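Local coordinates for hyaluronidase (Streptomyces koganeiensis, PDB 4UFQ) that degrades hyaluronan as a bacterial hyaluronidase, probably by cleaving its hexosaminidic linkages, at the interface of chains A and B. Coordinates in Å, arbitrary orientation; residue numbers count along the deposited sequence, not the author numbering. Chains: chain A/B, Hyaluronidase.

Contact 1: the interface of chains A and B. Residues chain A 145, 159, 168-170; chain B 143, 155-157, 159.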
loop_
_atom_site.group_PDB
_atom_site.type_symbol
_atom_site.label_atom_id
_atom_site.label_comp_id
_atom_site.label_asym_id
_atom_site.label_seq_id
_atom_site.Cartn_x
_atom_site.Cartn_y
_atom_site.Cartn_z
ATOM N N VAL A 145 6.370 -7.078 -11.574
ATOM C CA VAL A 145 6.057 -8.191 -10.678
ATOM C C VAL A 145 7.187 -9.217 -10.809
ATOM O O VAL A 145 7.238 -9.958 -11.794
ATOM C CB VAL A 145 4.679 -8.838 -10.966
ATOM C CG1 VAL A 145 4.403 -9.963 -9.975
ATOM C CG2 VAL A 145 3.535 -7.818 -10.942
ATOM N N ILE A 159 5.535 -9.157 -15.800
ATOM C CA ILE A 159 5.601 -10.267 -14.842
ATOM C C ILE A 159 6.694 -11.219 -15.205
ATOM O O ILE A 159 6.804 -11.599 -16.379
ATOM C CB ILE A 159 4.260 -11.074 -14.807
ATOM C CG1 ILE A 159 3.061 -10.137 -14.616
ATOM C CG2 ILE A 159 4.320 -12.150 -13.724
ATOM C CD1 ILE A 159 1.699 -10.806 -14.814
ATOM N N ALA A 168 3.898 -17.833 -15.108
ATOM C CA ALA A 168 3.946 -16.404 -14.759
ATOM C C ALA A 168 2.557 -15.884 -14.391
ATOM O O ALA A 168 2.417 -14.971 -13.537
ATOM C CB ALA A 168 4.484 -15.613 -15.920
ATOM N N LEU A 169 1.529 -16.407 -15.069
ATOM C CA LEU A 169 0.162 -15.904 -14.945
ATOM C C LEU A 169 -0.813 -17.050 -15.014
ATOM O O LEU A 169 -0.727 -17.886 -15.942
ATOM C CB LEU A 169 -0.119 -14.894 -16.061
ATOM C CG LEU A 169 -1.520 -14.299 -16.105
ATOM C CD1 LEU A 169 -1.841 -13.530 -14.819
ATOM C CD2 LEU A 169 -1.682 -13.372 -17.300
ATOM N N LEU A 170 -1.730 -17.105 -14.043
ATOM C CA LEU A 170 -2.889 -17.988 -14.072
ATOM C C LEU A 170 -4.144 -17.134 -14.077
ATOM O O LEU A 170 -4.328 -16.284 -13.193
ATOM C CB LEU A 170 -2.911 -18.940 -12.877
ATOM C CG LEU A 170 -4.210 -19.715 -12.601
ATOM C CD1 LEU A 170 -4.597 -20.660 -13.766
ATOM C CD2 LEU A 170 -4.047 -20.495 -11.356
ATOM N N ILE B 143 1.432 -13.127 -6.345
ATOM C CA ILE B 143 0.304 -12.227 -6.228
ATOM C C ILE B 143 -1.001 -12.949 -6.476
ATOM O O ILE B 143 -1.110 -13.721 -7.452
ATOM C CB ILE B 143 0.438 -11.046 -7.202
ATOM C CG1 ILE B 143 1.742 -10.299 -6.890
ATOM C CG2 ILE B 143 -0.786 -10.140 -7.125
ATOM C CD1 ILE B 143 1.881 -8.963 -7.579
ATOM N N ALA B 155 0.492 -19.281 -9.423
ATOM C CA ALA B 155 1.368 -18.740 -10.455
ATOM C C ALA B 155 1.994 -17.475 -9.874
ATOM O O ALA B 155 1.600 -17.030 -8.767
ATOM C CB ALA B 155 0.557 -18.426 -11.742
ATOM N N GLN B 156 2.910 -16.851 -10.612
ATOM C CA GLN B 156 3.471 -15.593 -10.132
ATOM C C GLN B 156 2.379 -14.547 -9.888
ATOM O O GLN B 156 2.460 -13.790 -8.907
ATOM C CB GLN B 156 4.547 -15.071 -11.082
ATOM C CG GLN B 156 5.466 -14.060 -10.396
ATOM C CD GLN B 156 6.475 -14.665 -9.460
ATOM O OE1 GLN B 156 6.836 -15.842 -9.551
ATOM N NE2 GLN B 156 6.950 -13.853 -8.526
ATOM N N VAL B 157 1.388 -14.507 -10.780
ATOM C CA VAL B 157 0.160 -13.729 -10.598
ATOM C C VAL B 157 -1.012 -14.656 -10.899
ATOM O O VAL B 157 -1.022 -15.321 -11.939
ATOM C CB VAL B 157 0.108 -12.511 -11.536
ATOM C CG1 VAL B 157 -1.208 -11.755 -11.383
ATOM C CG2 VAL B 157 1.295 -11.596 -11.229
ATOM N N ILE B 159 -5.196 -14.715 -10.981
ATOM C CA ILE B 159 -6.436 -13.932 -11.024
ATOM C C ILE B 159 -7.628 -14.828 -11.128
ATOM O O ILE B 159 -7.624 -15.754 -11.950
ATOM C CB ILE B 159 -6.461 -12.965 -12.255
ATOM C CG1 ILE B 159 -5.177 -12.130 -12.322
ATOM C CG2 ILE B 159 -7.710 -12.086 -12.211
ATOM C CD1 ILE B 159 -5.005 -11.338 -13.620
#

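Contact 2: the interface of chains A and B. Residues chain A 26, 28-29; chain B 18-21.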
loop_
_atom_site.group_PDB
_atom_site.type_symbol
_atom_site.label_atom_id
_atom_site.label_comp_id
_atom_site.label_asym_id
_atom_site.label_seq_id
_atom_site.Cartn_x
_atom_site.Cartn_y
_atom_site.Cartn_z
ATOM N N GLU A 26 -5.391 24.292 22.887
ATOM C CA GLU A 26 -4.538 23.197 22.472
ATOM C C GLU A 26 -3.804 22.703 23.711
ATOM O O GLU A 26 -3.147 23.487 24.399
ATOM C CB GLU A 26 -3.543 23.635 21.399
ATOM C CG GLU A 26 -2.517 22.557 21.053
ATOM C CD GLU A 26 -1.680 22.916 19.849
ATOM O OE1 GLU A 26 -1.149 24.046 19.812
ATOM O OE2 GLU A 26 -1.562 22.069 18.934
ATOM N N ALA A 28 -1.229 20.691 24.104
ATOM C CA ALA A 28 0.230 20.684 24.052
ATOM C C ALA A 28 0.814 21.301 22.778
ATOM O O ALA A 28 0.346 21.039 21.672
ATOM C CB ALA A 28 0.753 19.275 24.242
ATOM N N PHE A 29 1.841 22.128 22.958
ATOM C CA PHE A 29 2.629 22.670 21.858
ATOM C C PHE A 29 4.104 22.453 22.183
ATOM O O PHE A 29 4.647 23.079 23.091
ATOM C CB PHE A 29 2.324 24.155 21.641
ATOM C CG PHE A 29 3.108 24.776 20.515
ATOM C CD1 PHE A 29 2.640 24.723 19.212
ATOM C CD2 PHE A 29 4.313 25.413 20.762
ATOM C CE1 PHE A 29 3.363 25.296 18.176
ATOM C CE2 PHE A 29 5.038 25.984 19.736
ATOM C CZ PHE A 29 4.565 25.920 18.438
ATOM N N ARG B 18 -2.741 23.695 29.733
ATOM C CA ARG B 18 -1.955 23.580 28.511
ATOM C C ARG B 18 -0.480 23.465 28.871
ATOM O O ARG B 18 -0.032 24.048 29.861
ATOM C CB ARG B 18 -2.184 24.822 27.643
ATOM C CG ARG B 18 -1.179 25.038 26.520
ATOM C CD ARG B 18 -1.581 26.249 25.688
ATOM N NE ARG B 18 -0.490 26.771 24.871
ATOM C CZ ARG B 18 -0.244 26.414 23.612
ATOM N NH1 ARG B 18 -1.007 25.514 22.999
ATOM N NH2 ARG B 18 0.776 26.959 22.962
ATOM N N PHE B 19 0.266 22.719 28.066
ATOM C CA PHE B 19 1.717 22.615 28.195
ATOM C C PHE B 19 2.389 23.082 26.916
ATOM O O PHE B 19 2.037 22.630 25.823
ATOM C CB PHE B 19 2.142 21.174 28.482
ATOM C CG PHE B 19 1.487 20.581 29.685
ATOM C CD1 PHE B 19 1.958 20.874 30.957
ATOM C CD2 PHE B 19 0.391 19.749 29.559
ATOM C CE1 PHE B 19 1.358 20.328 32.077
ATOM C CE2 PHE B 19 -0.214 19.200 30.673
ATOM C CZ PHE B 19 0.271 19.499 31.939
ATOM N N SER B 20 3.369 23.965 27.037
ATOM C CA SER B 20 4.085 24.444 25.866
ATOM C C SER B 20 5.575 24.557 26.128
ATOM O O SER B 20 6.007 24.862 27.240
ATOM C CB SER B 20 3.520 25.781 25.387
ATOM O OG SER B 20 3.788 26.809 26.324
ATOM N N ALA B 21 6.354 24.285 25.093
ATOM C CA ALA B 21 7.798 24.406 25.153
ATOM C C ALA B 21 8.312 24.869 23.797
ATOM O O ALA B 21 7.925 24.328 22.762
ATOM C CB ALA B 21 8.440 23.085 25.556
#

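Contact 1: the interface of chains A and B
B:Val157 is the hub of this patch: it buries 65 Å² against chain A, pairs with A:Leu169 in a parallel beta bridge and also packs its side chain into an apolar cluster.

The polar part is main chain to main chain. B:Val157 N gives a hydrogen bond to A:Ala168 O at 3.0 Å, and its carbonyl receives A:Leu170 N, with B:Val157 O 2.8 Å away. The ladder goes on with B:Ile159 N bonding A:Leu170 O at 2.8 Å. The first rung is the bent one: the N-H meets A:Ala168 O from above the carbonyl plane, 36° out of it, whereas the other two are nearly straight.

The apolar part depends on how the two methyls of B:Val157 diverge. With CG1 anti to the backbone N (chi1 177°), CG2 lies beside that nitrogen and looks toward two chain A side chains at once. A:Ile159 crosses it at about a right angle and brings CD1 to 3.7 Å from B:Val157 CG2; A:Val145 crosses in the same manner with CG1. The other methyl, CG1, meets A:Leu169 CD1 at 3.9 Å. The valine is thus wedged between the bridge partner and the neighbouring strands. A:Val145 CG1 also reaches B:Ile143 CD1 tip to tip at 3.6 Å. On the loop side, B:Gln156 and A:Ile159 slide past each other in opposite directions, touching through B:Gln156 CB and A:Ile159 CG2. B:Ala155 CB, its methyl, packs against A:Leu170 CB, 3.7 Å away, beside the A:Leu170 N that bonds B:Val157 O.

In the fold, strand 157-160 of chain B pairs with strand 169-172 of chain A, while strands 143-145 of both chains and strand 157-160 of chain A supply much of the further packing. Such interleaving suits the intertwined beta-helix of the HylP family.

Contact 2: the interface of chains A and B
A parallel beta interface joins the chains here, A:Ala28 bridging B:Phe19 and A:Phe29 bridging B:Ser20; it continues a beta sheet from one subunit into the next, which is likely to tie neighbouring copies together in the three-copy assembly.

The main chain of A:Phe29 is gripped through both its N and its O, which face the chain B strand. Its N bonds B:Phe19 O at 2.9 Å, and its carbonyl oxygen accepts B:Ala21 N, with A:Phe29 O again 2.9 Å away. These two rungs straddle B:Ser20, fixing the register of the strands.

B:Arg18 supplies the side-chain part. CG stands anti to the backbone N (chi1 165°) and the chain stays extended as far as NE, which carries the guanidinium over to A:Glu26 and A:Phe29. There NH1 donates to A:Glu26 O, 3.3 Å away; the oxygen lies close to the guanidinium plane, at its edge, but the N-H comes in from above the peptide carbonyl plane, 41° out of it. The bond is long, and fairly straight at the hydrogen, but reaches the carbonyl obliquely. The same NH1 is 3.5 Å from A:Glu26 OE1 in a salt bridge, the carboxylate turned moderately against the guanidinium. One nitrogen thereby holds both the backbone and the acid of A:Glu26. The other terminal nitrogen, NH2, sits alongside A:Phe29, 3.5 Å from its CB; the two side chains run the same way, with ring and guanidinium planes 29° apart. An alanine in place of B:Arg18 would probably leave the A:Glu26 carboxylate without its cross-chain charge mate and its carbonyl without this donor, and open a gap alongside A:Phe29.

In the fold, strand 18-23 of chain B lies beside strand 28-32 of chain A, near the N-terminal end of the elongated molecule, with A:Glu26 in the loop just ahead of its strand.

The C-alpha centres of contacts 1 and 2 are about 53 Å apart, and the contacts share no strand: contact 2 lies toward the N-terminal end, contact 1 toward the C-terminal half. Their logic is alike, though. In each, an earlier strand of chain B runs parallel to a later strand of chain A; the paired residue of chain A lies nine positions further along in contact 2 and twelve in contact 1. Such pairing would hold the subunits together at well separated levels, and with three copies in the assembly it probably recurs at each neighbour, making an interwound rather than merely abutting trimer.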